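Long-range contacts in N-acetylglucosaminidase (PDB 6INX), which probably hydrolyses glycosidic bonds of N-acetylglucosamine-containing glycans, as a glycoside hydrolase family 18 N-acetylglucosaminidase: residues A[192-198]-A[235-241]; A[240-244]-A[254-258]. All coordinates share one frame; numbering follows the deposited sequence.

Contact 1. Residues A[192-198]-A[235-241]; sequences QTLTGHH and AFYSRMW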
loop_
_atom_site.group_PDB
_atom_site.type_symbol
_atom_site.label_atom_id
_atom_site.label_comp_id
_atom_site.label_asym_id
_atom_site.label_seq_id
_atom_site.Cartn_x
_atom_site.Cartn_y
_atom_site.Cartn_z
ATOM N N GLN A 192 -0.177 7.306 -5.200
ATOM C CA GLN A 192 0.817 6.403 -5.762
ATOM C C GLN A 192 1.176 6.793 -7.189
ATOM O O GLN A 192 0.328 7.238 -7.968
ATOM C CB GLN A 192 0.378 4.923 -5.666
ATOM C CG GLN A 192 -0.821 4.567 -6.517
ATOM C CD GLN A 192 -1.216 3.119 -6.332
ATOM O OE1 GLN A 192 -1.752 2.741 -5.285
ATOM N NE2 GLN A 192 -0.922 2.288 -7.340
ATOM N N THR A 193 2.451 6.584 -7.524
ATOM C CA THR A 193 2.952 6.840 -8.864
ATOM C C THR A 193 3.015 5.576 -9.708
ATOM O O THR A 193 3.371 5.654 -10.888
ATOM C CB THR A 193 4.345 7.471 -8.807
ATOM O OG1 THR A 193 5.209 6.614 -8.058
ATOM C CG2 THR A 193 4.306 8.839 -8.144
ATOM N N LEU A 194 2.659 4.423 -9.147
ATOM C CA LEU A 194 2.579 3.188 -9.920
ATOM C C LEU A 194 1.182 3.065 -10.516
ATOM O O LEU A 194 0.187 3.233 -9.806
ATOM C CB LEU A 194 2.827 1.989 -9.006
ATOM C CG LEU A 194 3.023 0.696 -9.794
ATOM C CD1 LEU A 194 4.363 0.709 -10.508
ATOM C CD2 LEU A 194 2.935 -0.505 -8.856
ATOM N N THR A 195 1.106 2.768 -11.812
ATOM C CA THR A 195 -0.200 2.594 -12.421
ATOM C C THR A 195 -0.846 1.294 -11.951
ATOM O O THR A 195 -0.181 0.339 -11.521
ATOM C CB THR A 195 -0.114 2.580 -13.948
ATOM O OG1 THR A 195 0.608 1.420 -14.392
ATOM C CG2 THR A 195 0.584 3.824 -14.475
ATOM N N GLY A 196 -2.168 1.276 -12.025
ATOM C CA GLY A 196 -2.921 0.077 -11.719
ATOM C C GLY A 196 -4.402 0.382 -11.795
ATOM O O GLY A 196 -4.805 1.480 -12.169
ATOM N N HIS A 197 -5.197 -0.610 -11.423
ATOM C CA HIS A 197 -6.645 -0.485 -11.532
ATOM C C HIS A 197 -7.198 0.207 -10.294
ATOM O O HIS A 197 -6.921 -0.217 -9.171
ATOM C CB HIS A 197 -7.244 -1.884 -11.614
ATOM C CG HIS A 197 -6.736 -2.690 -12.768
ATOM N ND1 HIS A 197 -6.852 -2.268 -14.074
ATOM C CD2 HIS A 197 -6.099 -3.885 -12.811
ATOM C CE1 HIS A 197 -6.315 -3.172 -14.876
ATOM N NE2 HIS A 197 -5.853 -4.166 -14.134
ATOM N N HIS A 198 -8.034 1.228 -10.492
ATOM C CA HIS A 198 -8.542 1.967 -9.339
ATOM C C HIS A 198 -9.795 1.357 -8.736
ATOM O O HIS A 198 -10.131 1.666 -7.588
ATOM C CB HIS A 198 -8.666 3.474 -9.656
ATOM C CG HIS A 198 -10.005 3.909 -10.176
ATOM N ND1 HIS A 198 -10.977 4.449 -9.363
ATOM C CD2 HIS A 198 -10.484 3.998 -11.441
ATOM C CE1 HIS A 198 -12.020 4.800 -10.094
ATOM N NE2 HIS A 198 -11.748 4.535 -11.359
ATOM N N ALA A 235 -17.325 2.761 -10.098
ATOM C CA ALA A 235 -16.923 4.119 -10.419
ATOM C C ALA A 235 -17.351 4.439 -11.840
ATOM O O ALA A 235 -17.030 3.693 -12.768
ATOM C CB ALA A 235 -15.409 4.277 -10.291
ATOM N N PHE A 236 -18.054 5.557 -12.007
ATOM C CA PHE A 236 -18.423 6.061 -13.328
ATOM C C PHE A 236 -17.383 7.029 -13.894
ATOM O O PHE A 236 -17.718 7.899 -14.711
ATOM C CB PHE A 236 -19.805 6.726 -13.277
ATOM C CG PHE A 236 -20.967 5.778 -13.078
ATOM C CD1 PHE A 236 -20.793 4.436 -12.782
ATOM C CD2 PHE A 236 -22.265 6.269 -13.171
ATOM C CE1 PHE A 236 -21.894 3.595 -12.605
ATOM C CE2 PHE A 236 -23.360 5.433 -12.997
ATOM C CZ PHE A 236 -23.179 4.113 -12.709
ATOM N N TYR A 237 -16.119 6.888 -13.494
ATOM C CA TYR A 237 -15.057 7.808 -13.896
ATOM C C TYR A 237 -13.737 7.058 -13.776
ATOM O O TYR A 237 -13.668 5.972 -13.189
ATOM C CB TYR A 237 -15.031 9.062 -13.000
ATOM C CG TYR A 237 -14.637 8.674 -11.600
ATOM C CD1 TYR A 237 -15.579 8.172 -10.719
ATOM C CD2 TYR A 237 -13.303 8.722 -11.185
ATOM C CE1 TYR A 237 -15.230 7.745 -9.451
ATOM C CE2 TYR A 237 -12.945 8.309 -9.917
ATOM C CZ TYR A 237 -13.912 7.819 -9.063
ATOM O OH TYR A 237 -13.558 7.387 -7.817
ATOM N N SER A 238 -12.679 7.676 -14.291
ATOM C CA SER A 238 -11.372 7.043 -14.372
ATOM C C SER A 238 -10.348 7.684 -13.441
ATOM O O SER A 238 -10.501 8.811 -12.973
ATOM C CB SER A 238 -10.843 7.094 -15.809
ATOM O OG SER A 238 -10.549 8.419 -16.224
ATOM N N ARG A 239 -9.271 6.935 -13.203
ATOM C CA ARG A 239 -8.030 7.466 -12.657
ATOM C C ARG A 239 -6.970 7.350 -13.742
ATOM O O ARG A 239 -7.009 6.431 -14.562
ATOM C CB ARG A 239 -7.592 6.666 -11.418
ATOM C CG ARG A 239 -8.345 7.032 -10.128
ATOM C CD ARG A 239 -7.812 8.320 -9.533
ATOM N NE ARG A 239 -8.660 8.804 -8.450
ATOM C CZ ARG A 239 -8.357 9.838 -7.676
ATOM N NH1 ARG A 239 -7.214 10.497 -7.841
ATOM N NH2 ARG A 239 -9.204 10.213 -6.729
ATOM N N MET A 240 -6.038 8.304 -13.774
ATOM C CA MET A 240 -5.157 8.441 -14.926
ATOM C C MET A 240 -3.750 8.813 -14.492
ATOM O O MET A 240 -3.566 9.668 -13.625
ATOM C CB MET A 240 -5.703 9.528 -15.861
ATOM C CG MET A 240 -4.831 9.821 -17.070
ATOM S SD MET A 240 -5.621 11.007 -18.194
ATOM C CE MET A 240 -5.581 12.483 -17.191
ATOM N N TRP A 241 -2.759 8.153 -15.091
ATOM C CA TRP A 241 -1.358 8.474 -14.870
ATOM C C TRP A 241 -0.731 8.930 -16.184
ATOM O O TRP A 241 -1.042 8.393 -17.255
ATOM C CB TRP A 241 -0.583 7.250 -14.366
ATOM C CG TRP A 241 -0.858 6.827 -12.948
ATOM C CD1 TRP A 241 -0.065 7.059 -11.862
ATOM C CD2 TRP A 241 -1.980 6.070 -12.477
ATOM N NE1 TRP A 241 -0.622 6.490 -10.735
ATOM C CE2 TRP A 241 -1.795 5.873 -11.087
ATOM C CE3 TRP A 241 -3.123 5.543 -13.092
ATOM C CZ2 TRP A 241 -2.719 5.181 -10.302
ATOM C CZ3 TRP A 241 -4.029 4.840 -12.317
ATOM C CH2 TRP A 241 -3.826 4.670 -10.932
#

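Contact 2. Residues A[240-244]-A[254-258]; sequences MWKDV and MSPGS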
loop_
_atom_site.group_PDB
_atom_site.type_symbol
_atom_site.label_atom_id
_atom_site.label_comp_id
_atom_site.label_asym_id
_atom_site.label_seq_id
_atom_site.Cartn_x
_atom_site.Cartn_y
_atom_site.Cartn_z
ATOM N N MET A 240 -6.038 8.304 -13.774
ATOM C CA MET A 240 -5.157 8.441 -14.926
ATOM C C MET A 240 -3.750 8.813 -14.492
ATOM O O MET A 240 -3.566 9.668 -13.625
ATOM C CB MET A 240 -5.703 9.528 -15.861
ATOM C CG MET A 240 -4.831 9.821 -17.070
ATOM S SD MET A 240 -5.621 11.007 -18.194
ATOM C CE MET A 240 -5.581 12.483 -17.191
ATOM N N TRP A 241 -2.759 8.153 -15.091
ATOM C CA TRP A 241 -1.358 8.474 -14.870
ATOM C C TRP A 241 -0.731 8.930 -16.184
ATOM O O TRP A 241 -1.042 8.393 -17.255
ATOM C CB TRP A 241 -0.583 7.250 -14.366
ATOM C CG TRP A 241 -0.858 6.827 -12.948
ATOM C CD1 TRP A 241 -0.065 7.059 -11.862
ATOM C CD2 TRP A 241 -1.980 6.070 -12.477
ATOM N NE1 TRP A 241 -0.622 6.490 -10.735
ATOM C CE2 TRP A 241 -1.795 5.873 -11.087
ATOM C CE3 TRP A 241 -3.123 5.543 -13.092
ATOM C CZ2 TRP A 241 -2.719 5.181 -10.302
ATOM C CZ3 TRP A 241 -4.029 4.840 -12.317
ATOM C CH2 TRP A 241 -3.826 4.670 -10.932
ATOM N N LYS A 242 0.189 9.888 -16.090
ATOM C CA LYS A 242 0.795 10.501 -17.260
ATOM C C LYS A 242 2.264 10.121 -17.398
ATOM O O LYS A 242 2.951 9.840 -16.412
ATOM C CB LYS A 242 0.681 12.020 -17.178
ATOM C CG LYS A 242 -0.764 12.514 -17.076
ATOM C CD LYS A 242 -0.809 14.025 -16.905
ATOM C CE LYS A 242 -2.252 14.512 -16.834
ATOM N NZ LYS A 242 -2.348 15.988 -16.630
ATOM N N ASP A 243 2.733 10.120 -18.650
ATOM C CA ASP A 243 4.154 9.965 -18.960
ATOM C C ASP A 243 4.712 8.650 -18.420
ATOM O O ASP A 243 5.754 8.607 -17.760
ATOM C CB ASP A 243 4.945 11.181 -18.487
ATOM C CG ASP A 243 4.437 12.463 -19.115
ATOM O OD1 ASP A 243 4.302 12.492 -20.359
ATOM O OD2 ASP A 243 4.149 13.413 -18.367
ATOM N N VAL A 244 4.010 7.566 -18.724
ATOM C CA VAL A 244 4.430 6.255 -18.235
ATOM C C VAL A 244 5.142 5.492 -19.345
ATOM O O VAL A 244 4.796 5.640 -20.528
ATOM C CB VAL A 244 3.269 5.457 -17.621
ATOM C CG1 VAL A 244 2.409 6.343 -16.734
ATOM C CG2 VAL A 244 2.440 4.841 -18.672
ATOM N N MET A 254 5.855 3.062 -13.677
ATOM C CA MET A 254 6.054 4.219 -12.818
ATOM C C MET A 254 5.864 5.501 -13.620
ATOM O O MET A 254 6.481 5.687 -14.674
ATOM C CB MET A 254 7.447 4.206 -12.187
ATOM C CG MET A 254 7.600 5.241 -11.060
ATOM S SD MET A 254 9.305 5.495 -10.547
ATOM C CE MET A 254 9.466 4.210 -9.321
ATOM N N SER A 255 5.001 6.383 -13.112
ATOM C CA SER A 255 4.783 7.730 -13.601
ATOM C C SER A 255 5.575 8.717 -12.752
ATOM O O SER A 255 5.862 8.445 -11.582
ATOM C CB SER A 255 3.295 8.073 -13.463
ATOM O OG SER A 255 3.042 9.415 -13.843
ATOM N N PRO A 256 5.944 9.878 -13.300
ATOM C CA PRO A 256 6.510 10.941 -12.451
ATOM C C PRO A 256 5.521 11.502 -11.445
ATOM O O PRO A 256 5.941 12.097 -10.446
ATOM C CB PRO A 256 6.925 12.024 -13.461
ATOM C CG PRO A 256 6.964 11.341 -14.781
ATOM C CD PRO A 256 5.944 10.242 -14.728
ATOM N N GLY A 257 4.218 11.341 -11.684
ATOM C CA GLY A 257 3.202 11.887 -10.811
ATOM C C GLY A 257 2.210 10.810 -10.402
ATOM O O GLY A 257 2.262 9.678 -10.880
ATOM N N SER A 258 1.282 11.213 -9.540
ATOM C CA SER A 258 0.310 10.259 -9.023
ATOM C C SER A 258 -0.856 10.095 -10.000
ATOM O O SER A 258 -0.910 10.711 -11.068
ATOM C CB SER A 258 -0.174 10.696 -7.646
ATOM O OG SER A 258 -0.827 11.943 -7.729
HETATM O O HOH W 1 0.675 10.803 -13.348
#

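Contact 1. Residues A[192-198]-A[235-241]
W241 NE1 gives its hydrogen to Q192 O over 3.0 Å, a fairly straight bond (161° at the hydrogen) in which the oxygen sits in the indole plane while the nitrogen stands above the plane of the Q192 carbonyl. This ties the loop 192-198, which follows barrel strand 179-183 of the family 18 TIM barrel, to the first strand of the antiparallel sheet inserted between barrel strands 230-235 and 320-324. The loop then passes over one face of the indole. T195 CA lies 3.9 Å from the centroid of the six-membered ring, a CH-pi contact close to the ring normal, and T195 CG2 packs on W241 CB. Within the loop, Q192 NE2 donates to L194 O, pinning the turn that delivers T195.

Further along the loop, H198 reaches back across the base of the strand. Its NE2 donates to Y237 O at 3.0 Å, close to the imidazole plane, and ND1 bonds D186 N, a pairing consistent with a neutral ring carrying its proton on NE2. R239 CG sits over one face, toward the rim, 3.8 Å from the imidazole centroid. Chi1 (-79°) places CG there; a bend at chi2 takes the chain away from the ring, NE making a salt bridge with D186 and NH1 bonding G259 O. A235 CB also approaches H198 CE1 at 3.4 Å, and the Y237 ring comes in obliquely, its plane 42° from that of H198. G196 N and O are buried without a hydrogen-bonding partner in the model, and G196 O lies 3.5 Å from W241 CZ3.

Contact 2. Residues A[240-244]-A[254-258]
A chi1 of 176° sets S255 OG opposite its own N and beside its carbonyl carbon, right where K242 O can receive its hydrogen at 2.6 Å, in the plane of that carbonyl. V244, with chi1 at -43°, turns CG1 to the same serine and rests it 3.8 Å from S255 CB. Together they join the chain just beyond strand 237-241 to the connection leading to its antiparallel neighbour, strand 260-264, in the inserted sheet. The hydroxyl is also an acceptor: G257 N bonds S255 OG at 3.1 Å, which closes an ST turn, and a water donates to it from 2.8 Å. That water in turn accepts from K242 N and donates to S258 O, bridging the two backbones.

Packing surrounds these bonds. P256 CD slots beside two successive carbonyls, 3.4 Å from D243 O and 3.5 Å from K242 O, where D243 turns the chain with a left-handed helical backbone. One edge of the W241 indole abuts the loop, with CD1 3.6 Å from G257 O. S258 and M254 reach the second subunit, packing on T193 and F191 of that subunit respectively.

Without the hydroxyl, as with an alanine here, K242 O would probably lose its short bond, and G257 N and the bridging water would each lose a partner. The polar part of the join thus runs through one serine hydroxyl, gripped by three bonds, which links backbone groups and a water, and all of these bonds are between uncharged groups.

The centres of the two contacts are about 10 Å apart, both at the insertion carried between barrel strands 230-235 and 320-324. Along the chain the order is 192-198, 235-241, 240-244, 254-258; the two ranges share M240 and W241, and the W241 side chain takes part in both contacts. The outer segments also meet directly: T193 O lies 2.9 Å from S255 N, probably a hydrogen bond, and T195 CG2 packs on V244 CG1. The loop after barrel strand 179-183 is thus tied to strand 237-241 at both ends, and the return connection 254-258 joins at W241 and just beyond. Both contacts touch the second subunit, placing this corner at the dimer interface.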